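Local coordinates for protein microbial collagenase (Bacillus anthracis, PDB 5SV5) that probably helps a metallopeptidase degrade collagen as its pre-peptidase C-terminal domain, a beta-sandwich module that binds sodium ions in the crystal, at residues 18-21 against 26-29; 39-44 against 53-58; 49-54 against 98-103. One frame throughout, in Å; residues are numbered along the deposited sequence. Where two conformers were deposited one is given.

Interaction 1: residues 18-21 against 26-29. With NA (sodium ion), chain B; NA (sodium ion), chain D.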
ATOM      1  N   GLY A  18      -9.371  -2.464   4.684  1.00  9.21           N
ATOM      2  CA  GLY A  18      -8.949  -1.576   5.750  1.00  9.46           C
ATOM      3  C   GLY A  18      -9.777  -0.304   5.721  1.00  9.51           C
ATOM      4  O   GLY A  18     -10.695  -0.145   4.875  1.00  9.55           O
ATOM      5  N   SER A  19      -9.485   0.603   6.642  1.00  8.50           N
ATOM      6  CA  SER A  19     -10.162   1.877   6.654  1.00  8.90           C
ATOM      7  C   SER A  19      -9.201   2.964   7.072  1.00  8.46           C
ATOM      8  O   SER A  19      -8.201   2.717   7.764  1.00  9.40           O
ATOM      9  CB  SER A  19     -11.388   1.854   7.563  1.00 11.03           C
ATOM     10  OG  SER A  19     -11.004   1.699   8.904  1.00 12.61           O
ATOM     11  N   LEU A  20      -9.529   4.182   6.638  1.00  8.22           N
ATOM     12  CA  LEU A  20      -8.777   5.392   6.970  1.00  8.58           C
ATOM     13  C   LEU A  20      -9.813   6.406   7.451  1.00  8.66           C
ATOM     14  O   LEU A  20     -10.174   7.344   6.738  1.00  9.75           O
ATOM     15  CB  LEU A  20      -7.973   5.900   5.772  1.00  8.79           C
ATOM     16  CG  LEU A  20      -6.912   4.926   5.234  1.00  8.86           C
ATOM     17  CD1 LEU A  20      -6.367   5.436   3.911  1.00 10.39           C
ATOM     18  CD2 LEU A  20      -5.777   4.702   6.217  1.00  9.71           C
ATOM     19  N   ILE A  21     -10.269   6.223   8.679  0.70  9.21           N
ATOM     20  CA  ILE A  21     -11.339   7.029   9.250  0.70  9.99           C
ATOM     21  C   ILE A  21     -10.764   7.959  10.311  0.70  9.80           C
ATOM     22  O   ILE A  21      -9.981   7.537  11.174  0.70 10.33           O
ATOM     23  CB  ILE A  21     -12.443   6.095   9.802  0.70 11.30           C
ATOM     24  CG1 ILE A  21     -13.124   5.387   8.620  0.70 12.28           C
ATOM     25  CG2 ILE A  21     -13.441   6.861  10.664  0.70 11.97           C
ATOM     26  CD1 ILE A  21     -13.966   4.195   9.015  0.70 13.56           C
ATOM     27  N   THR A  26      -2.875   6.507   7.963  1.00  8.83           N
ATOM     28  CA  THR A  26      -1.899   5.617   7.331  1.00  9.07           C
ATOM     29  C   THR A  26      -2.018   4.211   7.863  1.00  8.75           C
ATOM     30  O   THR A  26      -2.093   4.016   9.082  1.00  9.83           O
ATOM     31  CB  THR A  26      -0.455   6.105   7.617  1.00 10.64           C
ATOM     32  OG1 THR A  26      -0.293   7.438   7.120  1.00 12.00           O
ATOM     33  CG2 THR A  26       0.579   5.219   6.945  1.00 11.51           C
ATOM     34  N   ASP A  27      -2.035   3.233   6.959  1.00  8.53           N
ATOM     35  CA  ASP A  27      -1.869   1.817   7.273  1.00  8.47           C
ATOM     36  C   ASP A  27      -0.585   1.327   6.613  1.00  8.20           C
ATOM     37  O   ASP A  27      -0.272   1.693   5.485  1.00 10.54           O
ATOM     38  CB  ASP A  27      -3.039   0.987   6.760  1.00  9.46           C
ATOM     39  CG  ASP A  27      -4.333   1.225   7.510  1.00  9.72           C
ATOM     40  OD1 ASP A  27      -4.313   1.684   8.667  1.00 11.89           O
ATOM     41  OD2 ASP A  27      -5.405   0.902   6.956  1.00 11.02           O
ATOM     42  N   VAL A  28       0.148   0.477   7.317  1.00  8.47           N
ATOM     43  CA  VAL A  28       1.401  -0.078   6.798  1.00  8.73           C
ATOM     44  C   VAL A  28       1.288  -1.593   6.709  1.00  8.55           C
ATOM     45  O   VAL A  28       0.780  -2.257   7.637  1.00  9.94           O
ATOM     46  CB  VAL A  28       2.601   0.317   7.685  1.00 10.87           C
ATOM     47  CG1 VAL A  28       3.912  -0.171   7.081  1.00 12.83           C
ATOM     48  CG2 VAL A  28       2.645   1.825   7.871  1.00 12.50           C
ATOM     49  N   TYR A  29       1.775  -2.125   5.594  1.00  8.32           N
ATOM     50  CA  TYR A  29       1.840  -3.553   5.360  1.00  8.43           C
ATOM     51  C   TYR A  29       3.276  -3.916   5.019  1.00  8.44           C
ATOM     52  O   TYR A  29       4.018  -3.094   4.466  1.00  9.53           O
ATOM     53  CB  TYR A  29       0.932  -3.969   4.192  1.00  8.29           C
ATOM     54  CG  TYR A  29      -0.515  -3.655   4.430  1.00  8.30           C
ATOM     55  CD1 TYR A  29      -1.040  -2.402   4.163  1.00  8.38           C
ATOM     56  CD2 TYR A  29      -1.368  -4.614   4.962  1.00  9.04           C
ATOM     57  CE1 TYR A  29      -2.387  -2.112   4.398  1.00  9.18           C
ATOM     58  CE2 TYR A  29      -2.702  -4.338   5.224  1.00  9.52           C
ATOM     59  CZ  TYR A  29      -3.214  -3.088   4.938  1.00  9.33           C
ATOM     60  OH  TYR A  29      -4.548  -2.839   5.197  1.00 11.13           O
TER
HETATM   61 NA    NA B1001      -6.682   1.711   9.152  1.00 11.72          NA
HETATM   62 NA    NA D1003      -3.603   2.860  10.475  1.00 12.09          NA
HETATM   63  O   HOH W   1      -7.567  -0.426   8.545  1.00 19.00           O
HETATM   64  O   HOH W   2      -7.148   0.515  11.212  1.00 29.87           O
HETATM   65  O   HOH W   3      -4.832   1.500  12.050  0.50 18.91           O
HETATM   66  O   HOH W   4      -1.499   1.995  11.265  0.50 50.19           O
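Strands 18-20 and 26-29 run roughly antiparallel, at 147°, yet their axes come no closer than 7.6 Å and no backbone hydrogen bond joins them; L20 and T26 are the nearest pair. Two sodium ions bridge the strands from one side, and of the two segments only D27 gives a side chain to both ions. Its carboxylate grips the first ion with both oxygens, unevenly: OD1 of D27 lies 2.4 Å from that sodium and OD2 of D27 2.7 Å. D27 OD1 also bridges to the second sodium, at 2.3 Å. Across the contact the carbonyl O of S19 binds the first ion at 2.3 Å, while the carbonyl O of T26 holds the second, so each ion uses main chain as well as carboxylate. The S19 O and D27 OD2 atoms stand 3.4 Å apart because they share a cation. Two waters join each ion; one of those on the first sodium also accepts a hydrogen bond from S19 N. The D27 side chain points toward strand 18-20, and chi1 of -70° sets CG beside the backbone N, where the carboxylate can reach the ions; the hydroxyl of Y100 hydrogen-bonds OD2, probably steadying the group. Beside the carboxylate, the L20 side chain slides past D27 in the opposite direction, its methyl CD2 lying 3.8 Å from T26 N. D24, from the connecting loop, ligates both ions, making the site a carboxylate-bridged two-sodium centre at the edge of the sandwich, where a short loop and the two strands it joins supply the protein ligands.

Interaction 2: residues 39-44 against 53-58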
ATOM      1  N   ILE A  39       4.723  -8.034  -9.769  0.50 11.28           N
ATOM      2  CA  ILE A  39       3.590  -8.185  -8.906  0.50 12.10           C
ATOM      3  C   ILE A  39       2.612  -7.087  -9.305  0.50 11.72           C
ATOM      4  O   ILE A  39       2.916  -6.210 -10.123  0.50 12.33           O
ATOM      5  CB  ILE A  39       3.984  -8.145  -7.419  0.50 11.44           C
ATOM      6  CG1 ILE A  39       4.715  -6.841  -7.086  0.50 11.55           C
ATOM      7  CG2 ILE A  39       4.880  -9.333  -7.098  0.50 11.57           C
ATOM      8  CD1 ILE A  39       5.003  -6.667  -5.608  0.50 11.70           C
ATOM      9  N   ASP A  40       1.416  -7.210  -8.761  1.00 11.49           N
ATOM     10  CA  ASP A  40       0.320  -6.306  -8.987  1.00 10.96           C
ATOM     11  C   ASP A  40      -0.183  -5.839  -7.629  1.00  9.42           C
ATOM     12  O   ASP A  40      -0.561  -6.669  -6.804  1.00 11.67           O
ATOM     13  CB  ASP A  40      -0.794  -7.029  -9.749  1.00 14.76           C
ATOM     14  CG  ASP A  40      -1.818  -6.086 -10.266  1.00 17.86           C
ATOM     15  OD1 ASP A  40      -2.654  -5.642  -9.481  1.00 18.40           O
ATOM     16  OD2 ASP A  40      -1.758  -5.753 -11.457  1.00 22.28           O
ATOM     17  N   ILE A  41      -0.145  -4.530  -7.377  1.00  7.51           N
ATOM     18  CA  ILE A  41      -0.685  -3.940  -6.145  1.00  7.51           C
ATOM     19  C   ILE A  41      -1.849  -3.048  -6.545  1.00  7.26           C
ATOM     20  O   ILE A  41      -1.673  -2.119  -7.339  1.00  7.98           O
ATOM     21  CB  ILE A  41       0.375  -3.150  -5.357  1.00  8.12           C
ATOM     22  CG1 ILE A  41       1.528  -4.074  -4.949  1.00  9.23           C
ATOM     23  CG2 ILE A  41      -0.247  -2.481  -4.136  1.00  8.92           C
ATOM     24  CD1 ILE A  41       2.669  -3.389  -4.240  1.00 11.19           C
ATOM     25  N   SER A  42      -3.027  -3.330  -5.991  1.00  7.39           N
ATOM     26  CA  SER A  42      -4.226  -2.593  -6.319  1.00  7.70           C
ATOM     27  C   SER A  42      -4.997  -2.274  -5.055  1.00  7.31           C
ATOM     28  O   SER A  42      -5.265  -3.167  -4.251  1.00  9.05           O
ATOM     29  CB  SER A  42      -5.091  -3.443  -7.253  1.00 10.49           C
ATOM     30  OG  SER A  42      -6.310  -2.838  -7.579  1.00 13.82           O
ATOM     31  N   VAL A  43      -5.355  -1.007  -4.891  1.00  6.82           N
ATOM     32  CA  VAL A  43      -6.199  -0.559  -3.790  1.00  6.88           C
ATOM     33  C   VAL A  43      -7.478   0.019  -4.368  1.00  6.87           C
ATOM     34  O   VAL A  43      -7.428   0.907  -5.217  1.00  8.14           O
ATOM     35  CB  VAL A  43      -5.479   0.484  -2.911  1.00  7.72           C
ATOM     36  CG1 VAL A  43      -6.428   1.086  -1.882  1.00  9.26           C
ATOM     37  CG2 VAL A  43      -4.277  -0.160  -2.221  1.00  7.97           C
ATOM     38  N   LEU A  44      -8.616  -0.503  -3.918  1.00  6.77           N
ATOM     39  CA  LEU A  44      -9.924   0.010  -4.323  1.00  7.16           C
ATOM     40  C   LEU A  44     -10.331   1.065  -3.301  1.00  6.93           C
ATOM     41  O   LEU A  44     -10.504   0.774  -2.114  1.00  7.57           O
ATOM     42  CB  LEU A  44     -10.955  -1.117  -4.399  1.00  7.95           C
ATOM     43  CG  LEU A  44     -10.550  -2.260  -5.348  1.00  9.92           C
ATOM     44  CD1 LEU A  44     -11.597  -3.362  -5.358  1.00 11.39           C
ATOM     45  CD2 LEU A  44     -10.178  -1.798  -6.742  1.00 13.30           C
ATOM     46  N   TRP A  53      -1.123   5.071  -2.403  1.00  7.27           N
ATOM     47  CA  TRP A  53      -0.170   4.212  -1.729  1.00  7.04           C
ATOM     48  C   TRP A  53       1.213   4.394  -2.344  1.00  6.91           C
ATOM     49  O   TRP A  53       1.348   4.780  -3.518  1.00  7.32           O
ATOM     50  CB  TRP A  53      -0.597   2.728  -1.747  1.00  7.28           C
ATOM     51  CG  TRP A  53      -0.691   2.070  -3.095  1.00  6.77           C
ATOM     52  CD1 TRP A  53      -1.830   1.848  -3.801  1.00  7.16           C
ATOM     53  CD2 TRP A  53       0.383   1.532  -3.882  1.00  6.54           C
ATOM     54  NE1 TRP A  53      -1.543   1.208  -4.990  1.00  7.17           N
ATOM     55  CE2 TRP A  53      -0.186   1.010  -5.066  1.00  6.65           C
ATOM     56  CE3 TRP A  53       1.772   1.443  -3.705  1.00  6.99           C
ATOM     57  CZ2 TRP A  53       0.595   0.416  -6.073  1.00  7.14           C
ATOM     58  CZ3 TRP A  53       2.538   0.880  -4.713  1.00  7.29           C
ATOM     59  CH2 TRP A  53       1.950   0.368  -5.879  1.00  7.21           C
ATOM     60  N   VAL A  54       2.235   4.133  -1.532  1.00  7.09           N
ATOM     61  CA  VAL A  54       3.622   4.109  -1.983  1.00  7.27           C
ATOM     62  C   VAL A  54       4.297   2.868  -1.386  1.00  7.00           C
ATOM     63  O   VAL A  54       3.911   2.387  -0.314  1.00  7.72           O
ATOM     64  CB  VAL A  54       4.409   5.388  -1.629  1.00  8.56           C
ATOM     65  CG1 VAL A  54       3.820   6.607  -2.292  1.00 10.49           C
ATOM     66  CG2 VAL A  54       4.561   5.595  -0.127  1.00  9.51           C
ATOM     67  N   LEU A  55       5.313   2.372  -2.079  1.00  7.37           N
ATOM     68  CA  LEU A  55       6.014   1.151  -1.704  1.00  7.19           C
ATOM     69  C   LEU A  55       7.508   1.391  -1.638  1.00  7.33           C
ATOM     70  O   LEU A  55       8.073   1.987  -2.568  1.00  8.25           O
ATOM     71  CB  LEU A  55       5.738   0.070  -2.755  1.00  7.38           C
ATOM     72  CG  LEU A  55       6.345  -1.310  -2.504  1.00  7.74           C
ATOM     73  CD1 LEU A  55       5.594  -2.045  -1.411  1.00  8.23           C
ATOM     74  CD2 LEU A  55       6.361  -2.124  -3.792  1.00  8.65           C
ATOM     75  N   HIS A  56       8.155   0.912  -0.572  1.00  7.54           N
ATOM     76  CA  HIS A  56       9.598   0.941  -0.455  1.00  8.10           C
ATOM     77  C   HIS A  56      10.156  -0.457  -0.256  1.00  8.39           C
ATOM     78  O   HIS A  56       9.660  -1.220   0.576  1.00  9.26           O
ATOM     79  CB  HIS A  56      10.061   1.794   0.744  1.00  9.27           C
ATOM     80  CG  HIS A  56       9.780   3.248   0.594  1.00  9.80           C
ATOM     81  ND1 HIS A  56      10.605   4.085  -0.114  1.00 10.18           N
ATOM     82  CD2 HIS A  56       8.761   4.015   1.037  1.00 12.88           C
ATOM     83  CE1 HIS A  56      10.104   5.308  -0.093  1.00 11.24           C
ATOM     84  NE2 HIS A  56       8.976   5.289   0.586  1.00 13.81           N
ATOM     85  N   HIS A  57      11.209  -0.777  -1.003  1.00  8.62           N
ATOM     86  CA  HIS A  57      12.058  -1.914  -0.651  1.00  8.91           C
ATOM     87  C   HIS A  57      12.855  -1.505   0.597  1.00  8.83           C
ATOM     88  O   HIS A  57      13.239  -0.334   0.719  1.00  9.71           O
ATOM     89  CB  HIS A  57      12.984  -2.220  -1.823  1.00  9.82           C
ATOM     90  CG  HIS A  57      13.833  -3.438  -1.645  1.00 10.20           C
ATOM     91  ND1 HIS A  57      15.062  -3.400  -1.056  1.00 12.28           N
ATOM     92  CD2 HIS A  57      13.639  -4.717  -2.036  1.00 11.76           C
ATOM     93  CE1 HIS A  57      15.582  -4.610  -1.061  1.00 12.59           C
ATOM     94  NE2 HIS A  57      14.739  -5.428  -1.650  1.00 11.61           N
ATOM     95  N   GLU A  58      13.064  -2.463   1.515  0.70  9.21           N
ATOM     96  CA  GLU A  58      13.765  -2.249   2.800  0.70 10.36           C
ATOM     97  C   GLU A  58      15.036  -1.416   2.676  0.70  9.93           C
ATOM     98  O   GLU A  58      15.405  -0.629   3.546  0.70 10.87           O
ATOM     99  CB  GLU A  58      14.147  -3.628   3.442  0.70 11.06           C
ATOM    100  CG  GLU A  58      14.990  -4.573   2.565  0.70 12.46           C
ATOM    101  CD  GLU A  58      15.348  -5.895   3.229  0.70 12.94           C
ATOM    102  OE1 GLU A  58      15.141  -6.965   2.601  0.70 12.46           O
ATOM    103  OE2 GLU A  58      15.860  -5.879   4.367  0.70 14.29           O
TER
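I41 lays its CG2 methyl over one face of the W53 indole in the hydrophobic core of a beta-sandwich, where strands 39-44 and 53-57 face each other from opposing layers. The strand axes approach to 9.4 Å, and no hydrogen bond crosses the interval, which is bridged mainly by apolar side chains. From I41, two branches divide the work. CG2, placed anti to the backbone N, makes a CH-pi contact with the six-membered ring: it is 3.8 Å from the centroid and 21° off the ring normal, displaced toward the rim. The other arm, ending in CD1, lies beside the backbone N at its root (chi1 -60°) and extends to L55, whose CD2 methyl meets I41 CD1 at 3.9 Å. Thus I41 spans two successive inward residues of the opposing strand. Farther along, V43 also points inward and slides past W53 in the opposite direction, bringing CG2 to the pyrrole part of the indole at an oblique angle. The indole is fixed at its polar end by a hydrogen bond from NE1 to the carbonyl O of I75, so this buried N-H is satisfied. L102 packs on both I41 and V43, while L88 covers W53 and L55, extending the apolar layer into neighbouring strands. The second contact to the indole is close: V43 CG2 stands 3.5 Å from W53 CD1.

Interaction 3: residues 49-54 against 98-103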
ATOM      1  N   ILE A  49     -12.052   8.938  -1.651  1.00  8.84           N
ATOM      2  CA  ILE A  49     -11.376   9.975  -0.879  1.00  8.90           C
ATOM      3  C   ILE A  49     -10.001  10.267  -1.478  1.00  8.49           C
ATOM      4  O   ILE A  49      -9.562   9.626  -2.443  1.00  8.78           O
ATOM      5  CB  ILE A  49     -11.254   9.583   0.626  1.00  9.49           C
ATOM      6  CG1 ILE A  49     -10.304   8.391   0.851  1.00  9.13           C
ATOM      7  CG2 ILE A  49     -12.635   9.293   1.204  1.00 11.23           C
ATOM      8  CD1 ILE A  49      -9.936   8.168   2.300  1.00 11.14           C
ATOM      9  N   GLY A  50      -9.326  11.263  -0.925  1.00  8.24           N
ATOM     10  CA  GLY A  50      -7.967  11.595  -1.375  1.00  8.31           C
ATOM     11  C   GLY A  50      -6.982  10.659  -0.715  1.00  8.03           C
ATOM     12  O   GLY A  50      -6.485  10.951   0.373  1.00  9.32           O
HETATM   13  N   MSE A  51      -6.723   9.527  -1.356  1.00  7.87           N
HETATM   14  CA  MSE A  51      -5.808   8.503  -0.821  1.00  7.70           C
HETATM   15  C   MSE A  51      -4.956   7.928  -1.933  1.00  7.54           C
HETATM   16  O   MSE A  51      -5.279   8.047  -3.128  1.00  8.44           O
HETATM   17  CB  MSE A  51      -6.579   7.421  -0.051  1.00  7.95           C
HETATM   18  CG  MSE A  51      -7.447   6.589  -1.004  1.00  8.00           C
HETATM   19 SE   MSE A  51      -8.264   5.039  -0.081  1.00  8.15          SE
HETATM   20  CE  MSE A  51      -6.576   4.115   0.294  1.00  8.96           C
ATOM     21  N   THR A  52      -3.861   7.304  -1.528  1.00  7.54           N
ATOM     22  CA  THR A  52      -2.949   6.679  -2.463  1.00  7.54           C
ATOM     23  C   THR A  52      -2.121   5.633  -1.725  1.00  7.16           C
ATOM     24  O   THR A  52      -2.393   5.322  -0.563  1.00  7.55           O
ATOM     25  CB  THR A  52      -2.083   7.736  -3.182  1.00  9.25           C
ATOM     26  OG1 THR A  52      -1.422   7.128  -4.288  1.00 10.80           O
ATOM     27  CG2 THR A  52      -1.086   8.388  -2.255  1.00 11.18           C
ATOM     28  N   TRP A  53      -1.123   5.071  -2.403  1.00  7.27           N
ATOM     29  CA  TRP A  53      -0.170   4.212  -1.729  1.00  7.04           C
ATOM     30  C   TRP A  53       1.213   4.394  -2.344  1.00  6.91           C
ATOM     31  O   TRP A  53       1.348   4.780  -3.518  1.00  7.32           O
ATOM     32  CB  TRP A  53      -0.597   2.728  -1.747  1.00  7.28           C
ATOM     33  CG  TRP A  53      -0.691   2.070  -3.095  1.00  6.77           C
ATOM     34  CD1 TRP A  53      -1.830   1.848  -3.801  1.00  7.16           C
ATOM     35  CD2 TRP A  53       0.383   1.532  -3.882  1.00  6.54           C
ATOM     36  NE1 TRP A  53      -1.543   1.208  -4.990  1.00  7.17           N
ATOM     37  CE2 TRP A  53      -0.186   1.010  -5.066  1.00  6.65           C
ATOM     38  CE3 TRP A  53       1.772   1.443  -3.705  1.00  6.99           C
ATOM     39  CZ2 TRP A  53       0.595   0.416  -6.073  1.00  7.14           C
ATOM     40  CZ3 TRP A  53       2.538   0.880  -4.713  1.00  7.29           C
ATOM     41  CH2 TRP A  53       1.950   0.368  -5.879  1.00  7.21           C
ATOM     42  N   VAL A  54       2.235   4.133  -1.532  1.00  7.09           N
ATOM     43  CA  VAL A  54       3.622   4.109  -1.983  1.00  7.27           C
ATOM     44  C   VAL A  54       4.297   2.868  -1.386  1.00  7.00           C
ATOM     45  O   VAL A  54       3.911   2.387  -0.314  1.00  7.72           O
ATOM     46  CB  VAL A  54       4.409   5.388  -1.629  1.00  8.56           C
ATOM     47  CG1 VAL A  54       3.820   6.607  -2.292  1.00 10.49           C
ATOM     48  CG2 VAL A  54       4.561   5.595  -0.127  1.00  9.51           C
ATOM     49  N   GLY A  98     -12.849   6.983   4.596  1.00  9.88           N
ATOM     50  CA  GLY A  98     -13.162   5.943   3.633  1.00 10.50           C
ATOM     51  C   GLY A  98     -12.589   4.609   4.009  1.00  8.81           C
ATOM     52  O   GLY A  98     -11.748   4.479   4.889  1.00 10.51           O
ATOM     53  N   THR A  99     -13.112   3.604   3.338  1.00 10.08           N
ATOM     54  CA  THR A  99     -12.658   2.234   3.414  1.00  8.94           C
ATOM     55  C   THR A  99     -11.946   1.871   2.116  1.00  7.71           C
ATOM     56  O   THR A  99     -12.125   2.546   1.082  1.00  8.42           O
ATOM     57  CB  THR A  99     -13.845   1.287   3.634  1.00 10.76           C
ATOM     58  OG1 THR A  99     -14.810   1.516   2.607  1.00 12.24           O
ATOM     59  CG2 THR A  99     -14.494   1.535   4.995  1.00 13.28           C
ATOM     60  N   TYR A 100     -11.168   0.793   2.150  1.00  7.28           N
ATOM     61  CA  TYR A 100     -10.466   0.362   0.951  1.00  7.14           C
ATOM     62  C   TYR A 100     -10.282  -1.147   0.968  1.00  7.20           C
ATOM     63  O   TYR A 100     -10.386  -1.793   2.022  1.00  8.18           O
ATOM     64  CB  TYR A 100      -9.104   1.088   0.801  1.00  7.52           C
ATOM     65  CG  TYR A 100      -8.081   0.733   1.860  1.00  7.46           C
ATOM     66  CD1 TYR A 100      -7.287  -0.413   1.740  1.00  7.85           C
ATOM     67  CD2 TYR A 100      -7.942   1.493   3.012  1.00  7.74           C
ATOM     68  CE1 TYR A 100      -6.369  -0.757   2.714  1.00  8.66           C
ATOM     69  CE2 TYR A 100      -7.014   1.161   3.991  1.00  8.52           C
ATOM     70  CZ  TYR A 100      -6.239   0.025   3.845  1.00  9.07           C
ATOM     71  OH  TYR A 100      -5.311  -0.333   4.798  1.00 10.95           O
ATOM     72  N   GLU A 101      -9.997  -1.700  -0.214  0.50  7.32           N
ATOM     73  CA  GLU A 101      -9.612  -3.104  -0.332  0.50  7.71           C
ATOM     74  C   GLU A 101      -8.281  -3.195  -1.056  0.50  7.37           C
ATOM     75  O   GLU A 101      -8.145  -2.723  -2.187  0.50  8.37           O
ATOM     76  CB  GLU A 101     -10.658  -3.950  -1.055  0.50  9.31           C
ATOM     77  CG  GLU A 101     -10.362  -5.439  -0.907  0.50 10.28           C
ATOM     78  CD  GLU A 101     -11.552  -6.308  -1.264  0.50 18.57           C
ATOM     79  OE1 GLU A 101     -11.632  -7.448  -0.762  0.50 19.31           O
ATOM     80  OE2 GLU A 101     -12.434  -5.849  -2.022  0.50 19.53           O
ATOM     81  N   LEU A 102      -7.300  -3.795  -0.388  1.00  7.27           N
ATOM     82  CA  LEU A 102      -5.964  -3.988  -0.923  1.00  6.94           C
ATOM     83  C   LEU A 102      -5.793  -5.389  -1.464  1.00  7.17           C
ATOM     84  O   LEU A 102      -6.150  -6.358  -0.788  1.00  8.05           O
ATOM     85  CB  LEU A 102      -4.937  -3.784   0.210  1.00  7.42           C
ATOM     86  CG  LEU A 102      -3.499  -4.226  -0.073  1.00  7.87           C
ATOM     87  CD1 LEU A 102      -2.856  -3.393  -1.156  1.00  7.83           C
ATOM     88  CD2 LEU A 102      -2.681  -4.161   1.211  1.00  8.76           C
ATOM     89  N   SER A 103      -5.252  -5.491  -2.675  0.50  7.31           N
ATOM     90  CA  SER A 103      -4.848  -6.755  -3.248  0.50  8.55           C
ATOM     91  C   SER A 103      -3.383  -6.698  -3.649  0.50  8.35           C
ATOM     92  O   SER A 103      -2.895  -5.694  -4.207  0.50  7.91           O
ATOM     93  CB  SER A 103      -5.687  -7.078  -4.479  0.50 10.09           C
ATOM     94  OG  SER A 103      -7.019  -7.376  -4.118  0.50 11.62           O
TER
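M51, a selenomethionine, sends its terminal methyl against the root of Y100 inside the beta-sandwich, joining strand 51-54 to strand 98-103 across the core. This end is buried but meets only at looser van der Waals range. The M51 chain bends at its last torsion (chi3 -65°), which turns CE to Y100, and the two side chains cross at about a right angle. CE lies 4.0 Å from Y100 CD2 and meets the ring obliquely. V43, L20 and V90 also pack on M51, while the far end of the Y100 ring points to other partners: its OH is hydrogen-bonded to D27 and Y29. The close-set end is formed by I49, partly exposed in the loop leading into the strand. No polar bond ties this residue to the other segment; its aliphatic branches rest against the main chain of G98, with CG2 of I49 4.2 Å from G98 CA. G50, the centre of an inverse gamma turn, links this outer patch to the buried one. The absence of a side chain at G98 lets I49 approach the strand backbone directly, and the shortest approach there is I49 CD1 to G98 N, at 3.9 Å.

Interaction 2 lies deepest, its centre about 4 Å from the centre of the chain, and is wholly apolar between its segments; interaction 3 continues the same interior toward the sandwich end, and interaction 1, partly buried at the outer strand 14-20, replaces apolar contacts with ions and oxygen ligands. Interactions 2 and 3 share strand 51-57, though W53 touches its partner only in interaction 2, while strands 37-45 and 98-104 are sheet neighbours joined by backbone bonds such as S103 N to S42 O, 2.8 Å. Interactions 1 and 3 meet where the Y100 hydroxyl lies 2.5 Å from D27 OD2, a sodium ligand, in a probable hydrogen bond, and also close to Y29 OH. Interactions 1 and 2 do not touch.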